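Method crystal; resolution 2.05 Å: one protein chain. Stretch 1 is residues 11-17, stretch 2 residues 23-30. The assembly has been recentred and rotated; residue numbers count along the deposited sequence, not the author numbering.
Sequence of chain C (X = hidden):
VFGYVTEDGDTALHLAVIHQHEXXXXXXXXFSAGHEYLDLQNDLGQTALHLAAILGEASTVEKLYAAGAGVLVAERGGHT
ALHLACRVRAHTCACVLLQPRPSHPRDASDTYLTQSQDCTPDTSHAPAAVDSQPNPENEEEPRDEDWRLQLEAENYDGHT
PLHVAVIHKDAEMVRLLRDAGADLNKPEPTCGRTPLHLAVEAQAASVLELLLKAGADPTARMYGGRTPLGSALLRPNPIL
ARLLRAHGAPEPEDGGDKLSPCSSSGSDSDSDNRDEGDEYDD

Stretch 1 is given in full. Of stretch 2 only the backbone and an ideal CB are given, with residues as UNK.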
ATOM      1  N   THR C  11      12.789  -9.273  19.644  1.00 25.59           N
ATOM      2  CA  THR C  11      12.916  -9.930  20.936  1.00 28.20           C
ATOM      3  C   THR C  11      13.126 -11.425  20.714  1.00 26.73           C
ATOM      4  O   THR C  11      13.249 -11.880  19.577  1.00 29.90           O
ATOM      5  CB  THR C  11      11.655  -9.749  21.786  1.00 27.02           C
ATOM      6  OG1 THR C  11      10.614 -10.580  21.264  1.00 28.04           O
ATOM      7  CG2 THR C  11      11.201  -8.296  21.763  1.00 28.35           C
ATOM      8  N   ALA C  12      13.169 -12.188  21.800  1.00 27.91           N
ATOM      9  CA  ALA C  12      13.360 -13.631  21.702  1.00 29.58           C
ATOM     10  C   ALA C  12      12.217 -14.248  20.890  1.00 29.53           C
ATOM     11  O   ALA C  12      12.397 -15.261  20.209  1.00 29.46           O
ATOM     12  CB  ALA C  12      13.419 -14.249  23.097  1.00 30.37           C
ATOM     13  N   LEU C  13      11.039 -13.632  20.967  1.00 29.81           N
ATOM     14  CA  LEU C  13       9.891 -14.116  20.212  1.00 30.66           C
ATOM     15  C   LEU C  13      10.141 -13.967  18.719  1.00 28.44           C
ATOM     16  O   LEU C  13      10.082 -14.954  17.985  1.00 27.29           O
ATOM     17  CB  LEU C  13       8.625 -13.350  20.576  1.00 31.11           C
ATOM     18  CG  LEU C  13       7.581 -14.059  21.433  1.00 30.51           C
ATOM     19  CD1 LEU C  13       6.259 -13.344  21.258  1.00 32.01           C
ATOM     20  CD2 LEU C  13       7.435 -15.517  21.014  1.00 29.46           C
ATOM     21  N   HIS C  14      10.426 -12.741  18.275  1.00 28.15           N
ATOM     22  CA  HIS C  14      10.676 -12.484  16.854  1.00 29.17           C
ATOM     23  C   HIS C  14      11.688 -13.470  16.305  1.00 27.86           C
ATOM     24  O   HIS C  14      11.517 -14.015  15.213  1.00 28.60           O
ATOM     25  CB  HIS C  14      11.219 -11.065  16.611  1.00 26.03           C
ATOM     26  CG  HIS C  14      10.248  -9.969  16.926  1.00 27.52           C
ATOM     27  ND1 HIS C  14      10.095  -9.452  18.193  1.00 22.68           N
ATOM     28  CD2 HIS C  14       9.385  -9.287  16.133  1.00 27.33           C
ATOM     29  CE1 HIS C  14       9.183  -8.497  18.169  1.00 27.06           C
ATOM     30  NE2 HIS C  14       8.735  -8.377  16.931  1.00 28.84           N
ATOM     31  N   LEU C  15      12.746 -13.700  17.070  1.00 28.00           N
ATOM     32  CA  LEU C  15      13.795 -14.610  16.639  1.00 28.94           C
ATOM     33  C   LEU C  15      13.346 -16.064  16.644  1.00 24.86           C
ATOM     34  O   LEU C  15      13.875 -16.873  15.890  1.00 24.71           O
ATOM     35  CB  LEU C  15      15.040 -14.436  17.516  1.00 30.26           C
ATOM     36  CG  LEU C  15      15.684 -13.047  17.471  1.00 30.73           C
ATOM     37  CD1 LEU C  15      16.827 -12.977  18.469  1.00 32.80           C
ATOM     38  CD2 LEU C  15      16.174 -12.757  16.069  1.00 24.17           C
ATOM     39  N   ALA C  16      12.375 -16.400  17.486  1.00 24.89           N
ATOM     40  CA  ALA C  16      11.891 -17.774  17.524  1.00 26.85           C
ATOM     41  C   ALA C  16      11.199 -18.081  16.196  1.00 24.62           C
ATOM     42  O   ALA C  16      11.349 -19.175  15.658  1.00 23.65           O
ATOM     43  CB  ALA C  16      10.918 -17.975  18.694  1.00 27.62           C
ATOM     44  N   VAL C  17      10.452 -17.112  15.664  1.00 22.55           N
ATOM     45  CA  VAL C  17       9.761 -17.317  14.393  1.00 23.24           C
ATOM     46  C   VAL C  17      10.729 -17.135  13.224  1.00 23.31           C
ATOM     47  O   VAL C  17      10.659 -17.870  12.246  1.00 25.82           O
ATOM     48  CB  VAL C  17       8.547 -16.356  14.234  1.00 24.13           C
ATOM     49  CG1 VAL C  17       7.811 -16.233  15.561  1.00 21.43           C
ATOM     50  CG2 VAL C  17       8.993 -15.006  13.748  1.00 29.55           C
ATOM     51  N   UNK C  23       9.974 -25.558  19.085  1.00 28.81           N
ATOM     52  CA  UNK C  23      10.249 -25.905  20.483  1.00 30.95           C
ATOM     53  C   UNK C  23      10.513 -24.692  21.372  1.00 28.70           C
ATOM     54  O   UNK C  23       9.902 -24.550  22.430  1.00 28.67           O
ATOM     55  CB  UNK C  23      11.452 -26.848  20.550  1.00 30.95           C
ATOM     56  N   UNK C  24      11.419 -23.813  20.955  1.00 31.95           N
ATOM     57  CA  UNK C  24      11.705 -22.633  21.758  1.00 31.04           C
ATOM     58  C   UNK C  24      10.490 -21.711  21.743  1.00 29.82           C
ATOM     59  O   UNK C  24      10.176 -21.078  22.753  1.00 27.71           O
ATOM     60  CB  UNK C  24      12.948 -21.906  21.241  1.00 31.04           C
ATOM     61  N   UNK C  25       9.802 -21.638  20.604  1.00 28.64           N
ATOM     62  CA  UNK C  25       8.611 -20.801  20.516  1.00 26.54           C
ATOM     63  C   UNK C  25       7.659 -21.229  21.616  1.00 25.37           C
ATOM     64  O   UNK C  25       7.195 -20.401  22.398  1.00 24.75           O
ATOM     65  CB  UNK C  25       7.949 -20.904  19.140  1.00 26.54           C
ATOM     66  N   UNK C  26       7.390 -22.533  21.684  1.00 29.33           N
ATOM     67  CA  UNK C  26       6.487 -23.081  22.697  1.00 28.40           C
ATOM     68  C   UNK C  26       6.918 -22.652  24.090  1.00 27.85           C
ATOM     69  O   UNK C  26       6.090 -22.263  24.923  1.00 23.17           O
ATOM     70  CB  UNK C  26       6.439 -24.608  22.608  1.00 28.40           C
ATOM     71  N   UNK C  27       8.223 -22.716  24.339  1.00 31.75           N
ATOM     72  CA  UNK C  27       8.768 -22.315  25.630  1.00 33.32           C
ATOM     73  C   UNK C  27       8.390 -20.861  25.913  1.00 30.57           C
ATOM     74  O   UNK C  27       7.726 -20.566  26.907  1.00 28.45           O
ATOM     75  CB  UNK C  27      10.287 -22.496  25.660  1.00 33.32           C
ATOM     76  N   UNK C  28       8.811 -19.960  25.028  1.00 32.51           N
ATOM     77  CA  UNK C  28       8.521 -18.538  25.189  1.00 33.73           C
ATOM     78  C   UNK C  28       7.041 -18.310  25.465  1.00 36.14           C
ATOM     79  O   UNK C  28       6.669 -17.707  26.477  1.00 37.98           O
ATOM     80  CB  UNK C  28       8.949 -17.761  23.943  1.00 33.73           C
ATOM     81  N   UNK C  29       6.197 -18.802  24.567  1.00 38.50           N
ATOM     82  CA  UNK C  29       4.756 -18.645  24.717  1.00 37.23           C
ATOM     83  C   UNK C  29       4.273 -19.189  26.052  1.00 38.84           C
ATOM     84  O   UNK C  29       3.232 -18.773  26.560  1.00 39.31           O
ATOM     85  CB  UNK C  29       4.024 -19.346  23.571  1.00 37.23           C
ATOM     86  N   UNK C  30       5.041 -20.113  26.622  1.00 42.23           N
ATOM     87  CA  UNK C  30       4.673 -20.692  27.899  1.00 45.91           C
ATOM     88  C   UNK C  30       4.431 -19.631  28.953  1.00 48.81           C
ATOM     89  O   UNK C  30       3.641 -19.825  29.874  1.00 48.02           O
ATOM     90  CB  UNK C  30       5.760 -21.659  28.373  1.00 45.91           C
TER

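The two helices run nearly antiparallel, at 154° between their N-to-C directions, with their axes 9.0 Å apart at closest approach. The first helix presents Ala12, Leu13 and Ala16 to its partner, a surface of methyl groups and one isobutyl chain without charge.

Position 23 has helical angles (phi -54°, psi -51°), and nothing of the first stretch lies within 5.5 Å of its ideal CB. Many residues would be tolerated, and the phi suits even proline. The deposited residue is Pro23, which makes no contact across the pair.

At position 24 CA-to-CB points toward the first helix, and the ideal CB lies 5.1 Å from Ala16 CB. The small alanines leave room for a long or broad apolar side chain. Phe24 is found here, with chi1 t; its ring lies obliquely to both alanine methyls, CE2 4.5 Å from Ala12 CB and CD2 4.5 Å from Ala16 CB.

Position 25 brings the backbones close, its CA 5.4 Å from the CA of Ala16. CA-to-CB points sideways, but the ideal CB is only 4.2 Å from Ala16 CB, so the methyl packs almost against the main chain. An apolar residue suits, and one of medium length could also reach Leu13. Leu25 does so: its CA is 4.1 Å from Ala16 CB, while its CD1 extends to 3.7 Å from Leu13 CD2.

Positions 26 and 27 have no atom of the first stretch within 5.5 Å of their ideal CB, and the visible atoms favour no particular side chain. They are Asp26, whose OD2 is hydrogen-bonded elsewhere in the structure, and Phe27, which stays clear of the first helix.

Position 28 points toward the first helix, its ideal CB 4.0 Å from Leu13 CD2. A hollow between Ala12, Leu13 and Ala16 would accept leucine, methionine or perhaps isoleucine. In Leu28, CD2 fills it, lying 3.9 Å from both Ala12 CB and Ala16 CB and 3.7 Å from Leu13 CD2. The same methyl is 3.2 Å from Ala12 O, so the packing is tight against backbone as well.

At position 29 CB points sideways with nothing within 5.5 Å, so small or polar residues would fit, while a flexible apolar chain could turn back toward Leu13. Leu29 takes that course: its end comes nearer, with CD1 3.6 Å from Leu13 CD2.

Position 30 has ordinary helical angles, but an ideal CB would sit 2.7 Å from the carbonyl O of position 27, which favours a residue without one. It is Gly30.

Stretch 2 23-30: PFLDFLLG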
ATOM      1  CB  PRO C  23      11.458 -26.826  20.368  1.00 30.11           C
ATOM      2  CG  PRO C  23      11.158 -27.564  19.088  1.00 31.20           C
ATOM      3  CD  PRO C  23      10.745 -26.424  18.174  1.00 28.79           C
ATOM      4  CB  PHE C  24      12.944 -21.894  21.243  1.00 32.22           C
ATOM      5  CG  PHE C  24      13.480 -20.865  22.212  1.00 37.03           C
ATOM      6  CD1 PHE C  24      13.705 -21.198  23.549  1.00 37.96           C
ATOM      7  CD2 PHE C  24      13.762 -19.565  21.792  1.00 38.89           C
ATOM      8  CE1 PHE C  24      14.201 -20.254  24.455  1.00 35.17           C
ATOM      9  CE2 PHE C  24      14.260 -18.613  22.688  1.00 36.60           C
ATOM     10  CZ  PHE C  24      14.480 -18.960  24.023  1.00 37.14           C
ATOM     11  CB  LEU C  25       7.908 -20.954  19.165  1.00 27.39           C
ATOM     12  CG  LEU C  25       6.518 -20.293  19.139  1.00 30.08           C
ATOM     13  CD1 LEU C  25       6.635 -18.832  19.539  1.00 30.80           C
ATOM     14  CD2 LEU C  25       5.888 -20.419  17.758  1.00 29.18           C
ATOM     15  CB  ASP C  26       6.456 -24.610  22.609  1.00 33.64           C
ATOM     16  CG  ASP C  26       5.722 -25.108  21.376  1.00 35.77           C
ATOM     17  OD1 ASP C  26       5.683 -26.339  21.163  1.00 37.83           O
ATOM     18  OD2 ASP C  26       5.180 -24.272  20.619  1.00 35.70           O
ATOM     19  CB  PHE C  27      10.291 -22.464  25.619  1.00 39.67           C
ATOM     20  CG  PHE C  27      10.960 -21.984  26.872  1.00 41.95           C
ATOM     21  CD1 PHE C  27      10.772 -22.651  28.077  1.00 45.09           C
ATOM     22  CD2 PHE C  27      11.786 -20.866  26.847  1.00 45.08           C
ATOM     23  CE1 PHE C  27      11.401 -22.211  29.241  1.00 47.99           C
ATOM     24  CE2 PHE C  27      12.418 -20.418  28.003  1.00 44.99           C
ATOM     25  CZ  PHE C  27      12.227 -21.091  29.202  1.00 47.42           C
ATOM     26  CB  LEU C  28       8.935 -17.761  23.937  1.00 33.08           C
ATOM     27  CG  LEU C  28      10.417 -17.423  23.718  1.00 30.80           C
ATOM     28  CD1 LEU C  28      11.257 -18.660  23.802  1.00 34.63           C
ATOM     29  CD2 LEU C  28      10.593 -16.777  22.359  1.00 26.15           C
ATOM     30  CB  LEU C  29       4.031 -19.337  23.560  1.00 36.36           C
ATOM     31  CG  LEU C  29       3.483 -18.396  22.481  1.00 33.78           C
ATOM     32  CD1 LEU C  29       4.485 -17.299  22.181  1.00 32.58           C
ATOM     33  CD2 LEU C  29       3.150 -19.191  21.229  1.00 32.71           C
TER
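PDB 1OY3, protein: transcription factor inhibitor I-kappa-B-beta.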